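Local coordinates for protein CDP-glucose 4,6-dehydratase (Salmonella enterica subsp. enterica serovar Typhi, PDB 1WVG) that catalyses the NAD-dependent conversion of CDP-D-glucose to CDP-4-dehydro-6-deoxy-D-glucose and water, a step in making the dideoxysugar of the lipopolysaccharide O-antigen, at residues Ser26-Glu31 against His234-Leu239; Lys134-Arg139 against Gly259-Pro264. One frame throughout, in Å; residues are numbered along the deposited sequence.

Contact 1 of 2, residues Ser26-Glu31 against His234-Leu239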
loop_
_atom_site.group_PDB
_atom_site.type_symbol
_atom_site.label_atom_id
_atom_site.label_comp_id
_atom_site.label_asym_id
_atom_site.label_seq_id
_atom_site.Cartn_x
_atom_site.Cartn_y
_atom_site.Cartn_z
ATOM N N SER A 26 -26.508 12.767 -25.044
ATOM C CA SER A 26 -27.479 13.823 -25.346
ATOM C C SER A 26 -28.810 13.281 -25.874
ATOM O O SER A 26 -29.925 13.692 -25.514
ATOM C CB SER A 26 -26.864 14.832 -26.295
ATOM O OG SER A 26 -25.646 15.292 -25.750
ATOM N N LEU A 27 -28.676 12.314 -26.754
ATOM C CA LEU A 27 -29.829 11.680 -27.288
ATOM C C LEU A 27 -30.680 11.071 -26.172
ATOM O O LEU A 27 -31.889 11.323 -26.046
ATOM C CB LEU A 27 -29.347 10.585 -28.200
ATOM C CG LEU A 27 -30.517 9.964 -28.918
ATOM C CD1 LEU A 27 -31.282 11.071 -29.625
ATOM C CD2 LEU A 27 -29.968 9.005 -29.973
ATOM N N TRP A 28 -30.025 10.265 -25.336
ATOM C CA TRP A 28 -30.711 9.618 -24.224
ATOM C C TRP A 28 -31.489 10.625 -23.407
ATOM O O TRP A 28 -32.694 10.501 -23.131
ATOM C CB TRP A 28 -29.686 8.954 -23.267
ATOM C CG TRP A 28 -30.319 7.860 -22.427
ATOM C CD1 TRP A 28 -31.644 7.760 -22.106
ATOM C CD2 TRP A 28 -29.671 6.684 -21.869
ATOM N NE1 TRP A 28 -31.868 6.611 -21.382
ATOM C CE2 TRP A 28 -30.664 5.935 -21.213
ATOM C CE3 TRP A 28 -28.347 6.196 -21.861
ATOM C CZ2 TRP A 28 -30.352 4.712 -20.571
ATOM C CZ3 TRP A 28 -28.037 4.986 -21.246
ATOM C CH2 TRP A 28 -29.042 4.257 -20.602
ATOM N N LEU A 29 -30.708 11.616 -22.974
ATOM C CA LEU A 29 -31.174 12.710 -22.142
ATOM C C LEU A 29 -32.361 13.491 -22.749
ATOM O O LEU A 29 -33.400 13.727 -22.101
ATOM C CB LEU A 29 -30.002 13.641 -21.740
ATOM C CG LEU A 29 -29.165 13.172 -20.531
ATOM C CD1 LEU A 29 -28.174 14.247 -20.044
ATOM C CD2 LEU A 29 -30.057 12.711 -19.369
ATOM N N THR A 30 -32.223 13.917 -24.015
ATOM C CA THR A 30 -33.334 14.675 -24.584
ATOM C C THR A 30 -34.550 13.795 -24.691
ATOM O O THR A 30 -35.699 14.188 -24.476
ATOM C CB THR A 30 -33.014 15.307 -25.924
ATOM O OG1 THR A 30 -32.785 14.247 -26.790
ATOM C CG2 THR A 30 -31.746 16.127 -25.830
ATOM N N GLU A 31 -34.277 12.548 -25.014
ATOM C CA GLU A 31 -35.354 11.597 -25.109
ATOM C C GLU A 31 -36.094 11.474 -23.795
ATOM O O GLU A 31 -37.262 11.096 -23.801
ATOM C CB GLU A 31 -34.860 10.222 -25.558
ATOM C CG GLU A 31 -35.989 9.201 -25.786
ATOM C CD GLU A 31 -35.451 7.820 -26.069
ATOM O OE1 GLU A 31 -35.323 7.368 -27.199
ATOM O OE2 GLU A 31 -35.135 7.152 -24.967
ATOM N N HIS A 234 -20.641 -1.933 -23.835
ATOM C CA HIS A 234 -21.542 -1.132 -24.628
ATOM C C HIS A 234 -21.552 0.286 -24.078
ATOM O O HIS A 234 -21.674 0.520 -22.871
ATOM C CB HIS A 234 -23.002 -1.673 -24.587
ATOM C CG HIS A 234 -23.827 -1.086 -25.704
ATOM N ND1 HIS A 234 -24.300 0.207 -25.648
ATOM C CD2 HIS A 234 -24.173 -1.602 -26.915
ATOM C CE1 HIS A 234 -24.940 0.448 -26.783
ATOM N NE2 HIS A 234 -24.884 -0.624 -27.571
ATOM N N VAL A 235 -21.470 1.227 -24.989
ATOM C CA VAL A 235 -21.451 2.632 -24.655
ATOM C C VAL A 235 -22.569 3.021 -23.698
ATOM O O VAL A 235 -22.410 3.920 -22.888
ATOM C CB VAL A 235 -21.435 3.484 -25.957
ATOM C CG1 VAL A 235 -22.672 3.244 -26.820
ATOM C CG2 VAL A 235 -21.234 4.978 -25.683
ATOM N N LEU A 236 -23.729 2.374 -23.802
ATOM C CA LEU A 236 -24.874 2.730 -22.934
ATOM C C LEU A 236 -24.683 2.357 -21.464
ATOM O O LEU A 236 -25.324 2.912 -20.568
ATOM C CB LEU A 236 -26.228 2.189 -23.432
ATOM C CG LEU A 236 -26.643 2.751 -24.796
ATOM C CD1 LEU A 236 -27.934 2.090 -25.262
ATOM C CD2 LEU A 236 -26.886 4.245 -24.621
ATOM N N GLU A 237 -23.787 1.406 -21.216
ATOM C CA GLU A 237 -23.528 0.969 -19.850
ATOM C C GLU A 237 -23.019 2.031 -18.874
ATOM O O GLU A 237 -23.647 2.274 -17.838
ATOM C CB GLU A 237 -22.654 -0.285 -19.859
ATOM C CG GLU A 237 -23.276 -1.336 -20.796
ATOM C CD GLU A 237 -24.007 -2.411 -20.045
ATOM O OE1 GLU A 237 -24.793 -2.179 -19.142
ATOM O OE2 GLU A 237 -23.677 -3.617 -20.437
ATOM N N PRO A 238 -21.882 2.661 -19.179
ATOM C CA PRO A 238 -21.354 3.665 -18.283
ATOM C C PRO A 238 -22.286 4.850 -18.287
ATOM O O PRO A 238 -22.504 5.453 -17.250
ATOM C CB PRO A 238 -19.996 4.073 -18.839
ATOM C CG PRO A 238 -19.930 3.578 -20.281
ATOM C CD PRO A 238 -21.066 2.588 -20.431
ATOM N N LEU A 239 -22.866 5.173 -19.469
ATOM C CA LEU A 239 -23.817 6.274 -19.541
ATOM C C LEU A 239 -24.888 6.144 -18.465
ATOM O O LEU A 239 -25.243 7.102 -17.791
ATOM C CB LEU A 239 -24.490 6.366 -20.919
ATOM C CG LEU A 239 -23.509 6.968 -21.930
ATOM C CD1 LEU A 239 -24.201 7.397 -23.227
ATOM C CD2 LEU A 239 -22.797 8.128 -21.267
#
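Leu236, the residue that meets the Trp28 indole most closely, has its own backbone N held at 2.9 Å by ND1 of His234. This capping bond is almost straight (171°), and the N lies close to the imidazole plane. The other ring nitrogen, His234 NE2, is tied to Glu349 OE1 of helix 342-355, so both ring nitrogens are engaged, which should fix the imidazole's rotation at the turn leading into helix 236-251. A backbone bond from Glu237 N to His234 O, 2.8 Å, closes the same turn. Within the Rossmann fold, helix 20-31 is the first helix after the opening strand, and between residues 26-31 and 234-239 it is Trp28 that makes the contact. With CG of Trp28 anti to the backbone N (chi1 -158°), the six-membered part of the indole reaches across, and its CZ3 and CE3 atoms do most of the touching. Trp28 CZ3 comes to 3.5 Å from the carbonyl oxygen Leu236 O, which sits at the ring's edge near its plane, and Trp28 CZ3 is 3.6 Å from Leu236 CD2. Leu239 adds only its root: its CB stands 3.8 Å from Trp28 CZ3, approaching the indole at a slant. Ile350 and Met354 also pack on Trp28, while the side chains of Leu236 and Leu239 both touch Trp24, a second tryptophan one turn earlier in helix 20-31.

Contact 2 of 2, residues Lys134-Arg139 against Gly259-Pro264. With CXY (cytidine-5'-diphospho-beta-D-xylose), chain D.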
loop_
_atom_site.group_PDB
_atom_site.type_symbol
_atom_site.label_atom_id
_atom_site.label_comp_id
_atom_site.label_asym_id
_atom_site.label_seq_id
_atom_site.Cartn_x
_atom_site.Cartn_y
_atom_site.Cartn_z
ATOM N N LYS A 134 -8.116 4.991 -17.734
ATOM C CA LYS A 134 -6.675 5.160 -17.768
ATOM C C LYS A 134 -6.105 6.069 -16.704
ATOM O O LYS A 134 -4.905 6.321 -16.683
ATOM C CB LYS A 134 -6.240 5.649 -19.138
ATOM C CG LYS A 134 -6.771 4.669 -20.155
ATOM C CD LYS A 134 -5.870 4.457 -21.343
ATOM C CE LYS A 134 -6.676 4.009 -22.560
ATOM N NZ LYS A 134 -7.636 2.938 -22.242
ATOM N N CYS A 135 -6.938 6.578 -15.821
ATOM C CA CYS A 135 -6.429 7.473 -14.767
ATOM C C CYS A 135 -5.515 6.801 -13.738
ATOM O O CYS A 135 -4.641 7.436 -13.092
ATOM C CB CYS A 135 -7.571 8.246 -14.047
ATOM S SG CYS A 135 -8.661 7.171 -13.053
ATOM N N TYR A 136 -5.744 5.487 -13.550
ATOM C CA TYR A 136 -4.987 4.751 -12.543
ATOM C C TYR A 136 -3.573 4.431 -12.961
ATOM O O TYR A 136 -3.298 4.058 -14.093
ATOM C CB TYR A 136 -5.675 3.401 -12.214
ATOM C CG TYR A 136 -7.072 3.503 -11.603
ATOM C CD1 TYR A 136 -8.208 3.185 -12.358
ATOM C CD2 TYR A 136 -7.264 3.885 -10.272
ATOM C CE1 TYR A 136 -9.495 3.273 -11.817
ATOM C CE2 TYR A 136 -8.543 3.975 -9.716
ATOM C CZ TYR A 136 -9.669 3.657 -10.482
ATOM O OH TYR A 136 -10.935 3.757 -9.948
ATOM N N ASP A 137 -2.674 4.503 -12.006
ATOM C CA ASP A 137 -1.316 4.101 -12.294
ATOM C C ASP A 137 -1.433 2.635 -12.731
ATOM O O ASP A 137 -1.992 1.844 -11.972
ATOM C CB ASP A 137 -0.584 4.194 -10.933
ATOM C CG ASP A 137 0.824 3.744 -11.066
ATOM O OD1 ASP A 137 1.436 3.866 -12.097
ATOM O OD2 ASP A 137 1.277 3.136 -10.014
ATOM N N ASN A 138 -0.978 2.261 -13.930
ATOM C CA ASN A 138 -1.109 0.876 -14.414
ATOM C C ASN A 138 0.004 -0.083 -13.960
ATOM O O ASN A 138 1.139 0.008 -14.402
ATOM C CB ASN A 138 -1.384 0.823 -15.933
ATOM C CG ASN A 138 -1.927 -0.529 -16.416
ATOM O OD1 ASN A 138 -1.550 -1.587 -15.894
ATOM N ND2 ASN A 138 -2.867 -0.521 -17.372
ATOM N N ARG A 139 -0.310 -1.000 -13.034
ATOM C CA ARG A 139 0.659 -1.940 -12.505
ATOM C C ARG A 139 0.819 -3.165 -13.387
ATOM O O ARG A 139 1.604 -4.076 -13.093
ATOM C CB ARG A 139 0.182 -2.362 -11.149
ATOM C CG ARG A 139 -0.076 -1.115 -10.335
ATOM C CD ARG A 139 1.198 -0.657 -9.657
ATOM N NE ARG A 139 2.104 -1.784 -9.491
ATOM C CZ ARG A 139 2.304 -2.391 -8.331
ATOM N NH1 ARG A 139 1.680 -1.997 -7.223
ATOM N NH2 ARG A 139 3.137 -3.428 -8.283
ATOM N N GLY A 259 -15.447 9.282 -6.303
ATOM C CA GLY A 259 -15.103 8.599 -7.525
ATOM C C GLY A 259 -15.802 7.277 -7.649
ATOM O O GLY A 259 -15.991 6.554 -6.671
ATOM N N TRP A 260 -16.179 6.986 -8.890
ATOM C CA TRP A 260 -16.885 5.770 -9.195
ATOM C C TRP A 260 -16.402 5.112 -10.473
ATOM O O TRP A 260 -16.282 5.816 -11.475
ATOM C CB TRP A 260 -18.387 6.130 -9.400
ATOM C CG TRP A 260 -19.014 6.783 -8.174
ATOM C CD1 TRP A 260 -19.113 8.115 -7.907
ATOM C CD2 TRP A 260 -19.610 6.090 -7.063
ATOM N NE1 TRP A 260 -19.759 8.283 -6.721
ATOM C CE2 TRP A 260 -20.062 7.067 -6.175
ATOM C CE3 TRP A 260 -19.834 4.731 -6.778
ATOM C CZ2 TRP A 260 -20.716 6.712 -4.996
ATOM C CZ3 TRP A 260 -20.495 4.375 -5.629
ATOM C CH2 TRP A 260 -20.908 5.378 -4.758
ATOM N N ASN A 261 -16.170 3.786 -10.443
ATOM C CA ASN A 261 -15.809 3.015 -11.632
ATOM C C ASN A 261 -17.107 2.439 -12.222
ATOM O O ASN A 261 -18.000 1.935 -11.481
ATOM C CB ASN A 261 -14.956 1.745 -11.330
ATOM C CG ASN A 261 -13.556 1.993 -10.864
ATOM O OD1 ASN A 261 -13.023 3.100 -11.088
ATOM N ND2 ASN A 261 -12.981 0.978 -10.198
ATOM N N PHE A 262 -17.207 2.437 -13.559
ATOM C CA PHE A 262 -18.369 1.840 -14.256
ATOM C C PHE A 262 -17.803 0.903 -15.306
ATOM O O PHE A 262 -17.296 1.335 -16.314
ATOM C CB PHE A 262 -19.314 2.886 -14.907
ATOM C CG PHE A 262 -20.015 3.715 -13.861
ATOM C CD1 PHE A 262 -19.784 5.078 -13.730
ATOM C CD2 PHE A 262 -20.913 3.123 -12.979
ATOM C CE1 PHE A 262 -20.441 5.821 -12.745
ATOM C CE2 PHE A 262 -21.558 3.835 -11.964
ATOM C CZ PHE A 262 -21.313 5.203 -11.851
ATOM N N GLY A 263 -17.805 -0.384 -15.074
ATOM C CA GLY A 263 -17.232 -1.263 -16.058
ATOM C C GLY A 263 -18.134 -2.465 -16.135
ATOM O O GLY A 263 -19.161 -2.526 -15.423
ATOM N N PRO A 264 -17.715 -3.385 -17.009
ATOM C CA PRO A 264 -18.387 -4.641 -17.270
ATOM C C PRO A 264 -18.123 -5.660 -16.184
ATOM O O PRO A 264 -17.261 -5.434 -15.300
ATOM C CB PRO A 264 -17.620 -5.244 -18.459
ATOM C CG PRO A 264 -16.240 -4.607 -18.461
ATOM C CD PRO A 264 -16.438 -3.273 -17.771
HETATM O O1B CXY D . -7.887 1.542 -24.670
HETATM P PB CXY D . -7.848 2.685 -25.665
HETATM O O2B CXY D . -6.458 3.101 -26.070
HETATM O "O1'" CXY D . -8.658 3.975 -25.046
HETATM O O3A CXY D . -8.704 2.016 -26.764
HETATM P PA CXY D . -8.321 1.451 -28.262
HETATM O O1A CXY D . -9.616 1.003 -28.840
HETATM O O2A CXY D . -7.621 2.483 -29.056
HETATM O O5D CXY D . -7.312 0.271 -27.906
HETATM C C5D CXY D . -7.860 -0.947 -27.385
HETATM C C4D CXY D . -6.808 -2.026 -27.482
HETATM O O4D CXY D . -6.895 -2.606 -28.807
HETATM C C3D CXY D . -5.352 -1.623 -27.248
HETATM O O3D CXY D . -4.508 -2.636 -26.592
HETATM C C2D CXY D . -4.950 -1.388 -28.716
HETATM O O2D CXY D . -3.527 -1.484 -28.821
HETATM C C1D CXY D . -5.620 -2.572 -29.376
HETATM N N1 CXY D . -5.774 -2.430 -30.827
HETATM C C6 CXY D . -6.528 -1.393 -31.351
HETATM C C5 CXY D . -6.714 -1.234 -32.638
HETATM C C4 CXY D . -6.126 -2.119 -33.584
HETATM N N3 CXY D . -5.387 -3.159 -32.998
HETATM C C2 CXY D . -5.168 -3.363 -31.646
HETATM N N4 CXY D . -6.216 -2.032 -34.803
HETATM O O2 CXY D . -4.482 -4.291 -31.201
HETATM C "C1'" CXY D . -10.054 3.933 -25.286
HETATM C "C2'" CXY D . -10.469 5.353 -25.583
HETATM C "C3'" CXY D . -10.141 6.167 -24.346
HETATM C "C4'" CXY D . -10.896 5.618 -23.136
HETATM C "C5'" CXY D . -10.563 4.144 -22.948
HETATM O "O2'" CXY D . -9.737 5.903 -26.699
HETATM O "O3'" CXY D . -10.585 7.523 -24.536
HETATM O "O4'" CXY D . -10.565 6.370 -21.970
HETATM O "O5'" CXY D . -10.811 3.410 -24.151
#
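In this extended short-chain dehydrogenase/reductase, the loop segment 134-139, after strand 126-130, begins at the substrate pocket, where Lys134 lies, then leads away, and reaches strand 259-262 of the central parallel sheet through a phenol-amide bond. Tyr136 OH donates to Asn261 OD1 at 2.5 Å, a separation probably somewhat underestimated. The two side chains approach from opposite directions; OD1 lies at the edge of the phenol, near its plane, while the amide is turned nearly perpendicular to the ring (84°). One face of that ring is covered by the preceding thiol, with Cys135 SG 4.0 Å above the plane and over its centre. Asn261 ND2 is engaged by Asp306 O, which fixes which end of the amide faces the phenol, and Glu147 OE2, from later in the loop, bonds Asn261 N as a second tie. Arg192 NH1 bonds to the same Tyr136 hydroxyl and could favour its donation to OD1. Lys134 faces the bound CDP-xylose instead. Its chain, bent at chi2 and again at chi4 (-46°), brings NZ to 2.8 Å from the phosphate oxygen O1B of the ligand. Ser132 OG bonds both to Lys134 N and to the ligand. Lys134 NZ also reaches, in a weak bond of 3.2 Å, O1', the oxygen linking the beta phosphorus to the xylose, which ties this loop to the sugar-phosphate link of the ligand.

Overall arrangement
Along the chain the four segments alternate: 26-31, 134-139, 234-239 and 259-264, so the two contacts are interleaved within the Rossmann-fold part of the chain. Their centres lie 20 Å apart, yet they touch where Pro238 CA packs on Phe262 CB at 4.0 Å. Contact 1 is helix packing, its Leu239 side chain about 8 Å from the nearest atom of adenosine-5-diphosphoribose, whereas contact 2 reaches the sugar-nucleotide pocket through Lys134. The central parallel sheet links them: strands 232-234 and 259-262 both pair with strand 187-197, and helix 236-251 lies between them in sequence, so helix packing and pocket loop are built on the same sheet.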